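PDB 3P43: putative uncharacterized protein from Methanosarcina barkeri str. Fusaro, which is probably a manganese-dependent phosphoesterase of the LigD 3'-phosphoesterase family, which trims 3' ends of nucleic acid strands during DNA repair. Local coordinates for residues Ile31-Arg36 with Asp45-Met50. Residues are numbered along the deposited sequence; the frame is centred on the assembly and turned at random.
Sequences IFVVQR and DFRLEM. With MN (manganese (II) ion), chain B.
Val33 and Gln35 pair with Arg47 and Asp45 as antiparallel hydrogen-bonded pairs, the two strand segments running at 165° to each other. Asp45 N to Gln35 O, at 2.7 Å, is the shortest of the backbone bonds. On the face that carries Val33, Gln35, Asp45 and Arg47, polar groups dominate. The Arg47 chain is extended from CG to NE, which carries the guanidinium to the Gln35 amide. Arg47 grips Gln35 side-on: NE (2.8 Å) and NH2 (3.1 Å) both donate to Gln35 OE1. That oxygen lies in the guanidinium plane, while the amide plane stands 83° from it. Val33 CG1 lies alongside the arginine stem, 3.5 Å from Arg47 CB. Gln35 NE2 is bound by the carbonyls of Tyr83 and Phe86, and Arg47 NH1 by Ser56, which fixes both groups. Asp45 CB lies over one guanidinium face, toward its rim. Arg47 NH2 and Asp45 OD2 form a long salt bridge, of charge alone: no N-H points at the oxygen. A leucine in place of Arg47 would probably leave Gln35 OE1 without its two donors and Asp45 without this nearby positive charge. The other face is apolar: Val34 CG2 meets the edge of the Phe46 ring at CD1 (3.7 Å), and Leu48 CD2 packs on Phe32 CB. At the far end, Ile31 N bonds to Glu49 OE1. The arrangement is a beta hairpin of the beta barrel, with the manganese site at one end: Asp45 OD2 binds the metal at 2.2 Å, together with His37 and His43.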
ATOM      1  N   ILE A  31      -0.239  -6.917  -9.801  1.00 17.92           N
ATOM      2  CA  ILE A  31      -0.987  -5.677  -9.668  1.00 19.23           C
ATOM      3  C   ILE A  31      -0.762  -4.989  -8.326  1.00 15.98           C
ATOM      4  O   ILE A  31      -0.334  -5.612  -7.358  1.00 16.10           O
ATOM      5  CB  ILE A  31      -2.500  -5.893  -9.886  1.00 20.83           C
ATOM      6  CG1 ILE A  31      -3.124  -6.611  -8.691  1.00 19.68           C
ATOM      7  CG2 ILE A  31      -2.761  -6.638 -11.194  1.00 22.88           C
ATOM      8  CD1 ILE A  31      -4.599  -6.862  -8.852  1.00 30.02           C
ATOM      9  N   PHE A  32      -1.043  -3.691  -8.290  1.00 16.63           N
ATOM     10  CA  PHE A  32      -1.026  -2.944  -7.049  1.00 13.56           C
ATOM     11  C   PHE A  32      -2.371  -2.256  -6.930  1.00 17.49           C
ATOM     12  O   PHE A  32      -3.009  -1.938  -7.940  1.00 14.75           O
ATOM     13  CB  PHE A  32       0.139  -1.932  -7.007  1.00 13.52           C
ATOM     14  CG  PHE A  32      -0.176  -0.585  -7.624  1.00 13.59           C
ATOM     15  CD1 PHE A  32      -0.745   0.426  -6.866  1.00 15.78           C
ATOM     16  CD2 PHE A  32       0.129  -0.323  -8.951  1.00 12.98           C
ATOM     17  CE1 PHE A  32      -1.034   1.664  -7.425  1.00 13.66           C
ATOM     18  CE2 PHE A  32      -0.148   0.908  -9.516  1.00 15.05           C
ATOM     19  CZ  PHE A  32      -0.732   1.905  -8.756  1.00 14.79           C
ATOM     20  N   VAL A  33      -2.819  -2.060  -5.698  1.00 14.44           N
ATOM     21  CA  VAL A  33      -4.062  -1.341  -5.461  1.00 14.99           C
ATOM     22  C   VAL A  33      -3.883  -0.396  -4.284  1.00 15.09           C
ATOM     23  O   VAL A  33      -3.107  -0.660  -3.363  1.00 11.45           O
ATOM     24  CB  VAL A  33      -5.249  -2.293  -5.196  1.00 17.52           C
ATOM     25  CG1 VAL A  33      -5.093  -2.973  -3.855  1.00 18.94           C
ATOM     26  CG2 VAL A  33      -6.578  -1.537  -5.259  1.00 17.60           C
ATOM     27  N   VAL A  34      -4.579   0.729  -4.350  1.00 16.12           N
ATOM     28  CA  VAL A  34      -4.652   1.645  -3.234  1.00 14.04           C
ATOM     29  C   VAL A  34      -6.128   1.830  -2.900  1.00 17.44           C
ATOM     30  O   VAL A  34      -6.910   2.304  -3.723  1.00 16.45           O
ATOM     31  CB  VAL A  34      -4.027   3.003  -3.573  1.00 14.55           C
ATOM     32  CG1 VAL A  34      -4.260   3.986  -2.431  1.00 18.74           C
ATOM     33  CG2 VAL A  34      -2.546   2.855  -3.871  1.00 12.02           C
ATOM     34  N   GLN A  35      -6.505   1.429  -1.695  1.00 14.77           N
ATOM     35  CA  GLN A  35      -7.872   1.603  -1.233  1.00 15.33           C
ATOM     36  C   GLN A  35      -7.939   2.639  -0.115  1.00 18.34           C
ATOM     37  O   GLN A  35      -7.263   2.514   0.909  1.00 21.12           O
ATOM     38  CB  GLN A  35      -8.452   0.262  -0.764  1.00 16.78           C
ATOM     39  CG  GLN A  35      -9.019  -0.601  -1.896  1.00 17.70           C
ATOM     40  CD  GLN A  35      -9.040  -2.077  -1.551  1.00 21.36           C
ATOM     41  OE1 GLN A  35      -8.214  -2.548  -0.772  1.00 22.33           O
ATOM     42  NE2 GLN A  35      -9.977  -2.819  -2.141  1.00 18.83           N
ATOM     43  N   ARG A  36      -8.743   3.672  -0.330  1.00 17.71           N
ATOM     44  CA  ARG A  36      -9.072   4.605   0.727  1.00 15.61           C
ATOM     45  C   ARG A  36      -9.996   3.884   1.688  1.00 17.92           C
ATOM     46  O   ARG A  36     -11.059   3.410   1.293  1.00 16.37           O
ATOM     47  CB  ARG A  36      -9.774   5.835   0.166  1.00 16.72           C
ATOM     48  CG  ARG A  36      -9.914   6.959   1.176  1.00 15.52           C
ATOM     49  CD  ARG A  36     -10.654   8.140   0.589  1.00 20.78           C
ATOM     50  NE  ARG A  36     -12.084   7.884   0.461  1.00 20.35           N
ATOM     51  CZ  ARG A  36     -12.849   8.379  -0.507  1.00 23.60           C
ATOM     52  NH1 ARG A  36     -12.319   9.150  -1.444  1.00 25.38           N
ATOM     53  NH2 ARG A  36     -14.145   8.096  -0.545  1.00 24.15           N
ATOM     54  N   ASP A  45      -4.963   2.146   2.278  1.00 16.27           N
ATOM     55  CA  ASP A  45      -4.309   0.852   2.272  1.00 18.30           C
ATOM     56  C   ASP A  45      -3.594   0.673   0.942  1.00 16.53           C
ATOM     57  O   ASP A  45      -4.203   0.757  -0.126  1.00 14.39           O
ATOM     58  CB  ASP A  45      -5.313  -0.264   2.540  1.00 16.75           C
ATOM     59  CG  ASP A  45      -5.839  -0.230   3.958  1.00 20.20           C
ATOM     60  OD1 ASP A  45      -5.018  -0.289   4.894  1.00 21.87           O
ATOM     61  OD2 ASP A  45      -7.065  -0.138   4.144  1.00 18.33           O
ATOM     62  N   PHE A  46      -2.283   0.476   1.029  1.00 14.80           N
ATOM     63  CA  PHE A  46      -1.438   0.268  -0.132  1.00 14.66           C
ATOM     64  C   PHE A  46      -1.081  -1.219  -0.223  1.00 15.83           C
ATOM     65  O   PHE A  46      -0.530  -1.784   0.717  1.00 14.05           O
ATOM     66  CB  PHE A  46      -0.170   1.124  -0.015  1.00 13.89           C
ATOM     67  CG  PHE A  46       0.801   0.909  -1.130  1.00 12.66           C
ATOM     68  CD1 PHE A  46       0.573   1.461  -2.378  1.00 12.05           C
ATOM     69  CD2 PHE A  46       1.937   0.148  -0.935  1.00 13.31           C
ATOM     70  CE1 PHE A  46       1.459   1.257  -3.409  1.00 14.41           C
ATOM     71  CE2 PHE A  46       2.830  -0.055  -1.965  1.00 15.29           C
ATOM     72  CZ  PHE A  46       2.589   0.495  -3.206  1.00 11.95           C
ATOM     73  N   ARG A  47      -1.405  -1.845  -1.350  1.00 13.58           N
ATOM     74  CA  ARG A  47      -1.247  -3.290  -1.490  1.00 14.83           C
ATOM     75  C   ARG A  47      -0.472  -3.675  -2.742  1.00 15.95           C
ATOM     76  O   ARG A  47      -0.736  -3.164  -3.830  1.00 15.78           O
ATOM     77  CB  ARG A  47      -2.612  -3.975  -1.534  1.00 15.82           C
ATOM     78  CG  ARG A  47      -3.567  -3.572  -0.430  1.00 17.55           C
ATOM     79  CD  ARG A  47      -4.819  -4.421  -0.497  1.00 17.15           C
ATOM     80  NE  ARG A  47      -5.929  -3.791   0.193  1.00 20.91           N
ATOM     81  CZ  ARG A  47      -6.086  -3.806   1.509  1.00 18.79           C
ATOM     82  NH1 ARG A  47      -5.194  -4.424   2.271  1.00 21.15           N
ATOM     83  NH2 ARG A  47      -7.131  -3.201   2.058  1.00 18.55           N
ATOM     84  N   LEU A  48       0.468  -4.600  -2.578  1.00 14.78           N
ATOM     85  CA  LEU A  48       1.267  -5.114  -3.686  1.00 15.59           C
ATOM     86  C   LEU A  48       1.035  -6.609  -3.828  1.00 14.87           C
ATOM     87  O   LEU A  48       1.089  -7.350  -2.840  1.00 12.62           O
ATOM     88  CB  LEU A  48       2.758  -4.884  -3.426  1.00 15.24           C
ATOM     89  CG  LEU A  48       3.307  -3.462  -3.456  1.00 14.08           C
ATOM     90  CD1 LEU A  48       4.742  -3.451  -2.947  1.00 14.07           C
ATOM     91  CD2 LEU A  48       3.225  -2.875  -4.860  1.00 16.13           C
ATOM     92  N   GLU A  49       0.781  -7.057  -5.050  1.00 12.83           N
ATOM     93  CA  GLU A  49       0.639  -8.486  -5.293  1.00 17.38           C
ATOM     94  C   GLU A  49       2.001  -9.151  -5.233  1.00 17.43           C
ATOM     95  O   GLU A  49       2.884  -8.854  -6.039  1.00 18.95           O
ATOM     96  CB  GLU A  49      -0.011  -8.778  -6.645  1.00 17.85           C
ATOM     97  CG  GLU A  49      -0.036 -10.269  -6.973  1.00 24.69           C
ATOM     98  CD  GLU A  49      -0.655 -10.575  -8.322  1.00 26.64           C
ATOM     99  OE1 GLU A  49      -1.324  -9.685  -8.888  1.00 26.75           O
ATOM    100  OE2 GLU A  49      -0.476 -11.712  -8.811  1.00 27.55           O
ATOM    101  N   MET A  50       2.165 -10.029  -4.249  1.00 18.32           N
ATOM    102  CA  MET A  50       3.349 -10.860  -4.117  1.00 19.98           C
ATOM    103  C   MET A  50       2.888 -12.270  -3.789  1.00 20.97           C
ATOM    104  O   MET A  50       2.012 -12.456  -2.946  1.00 20.86           O
ATOM    105  CB  MET A  50       4.224 -10.355  -2.967  1.00 25.06           C
ATOM    106  CG  MET A  50       4.533  -8.870  -3.008  1.00 27.53           C
ATOM    107  SD  MET A  50       6.210  -8.540  -3.576  1.00 29.19           S
ATOM    108  CE  MET A  50       6.297  -6.771  -3.381  1.00 23.64           C
TER
HETATM  109 MN    MN B 152      -7.249  -0.286   6.363  1.00 21.87          MN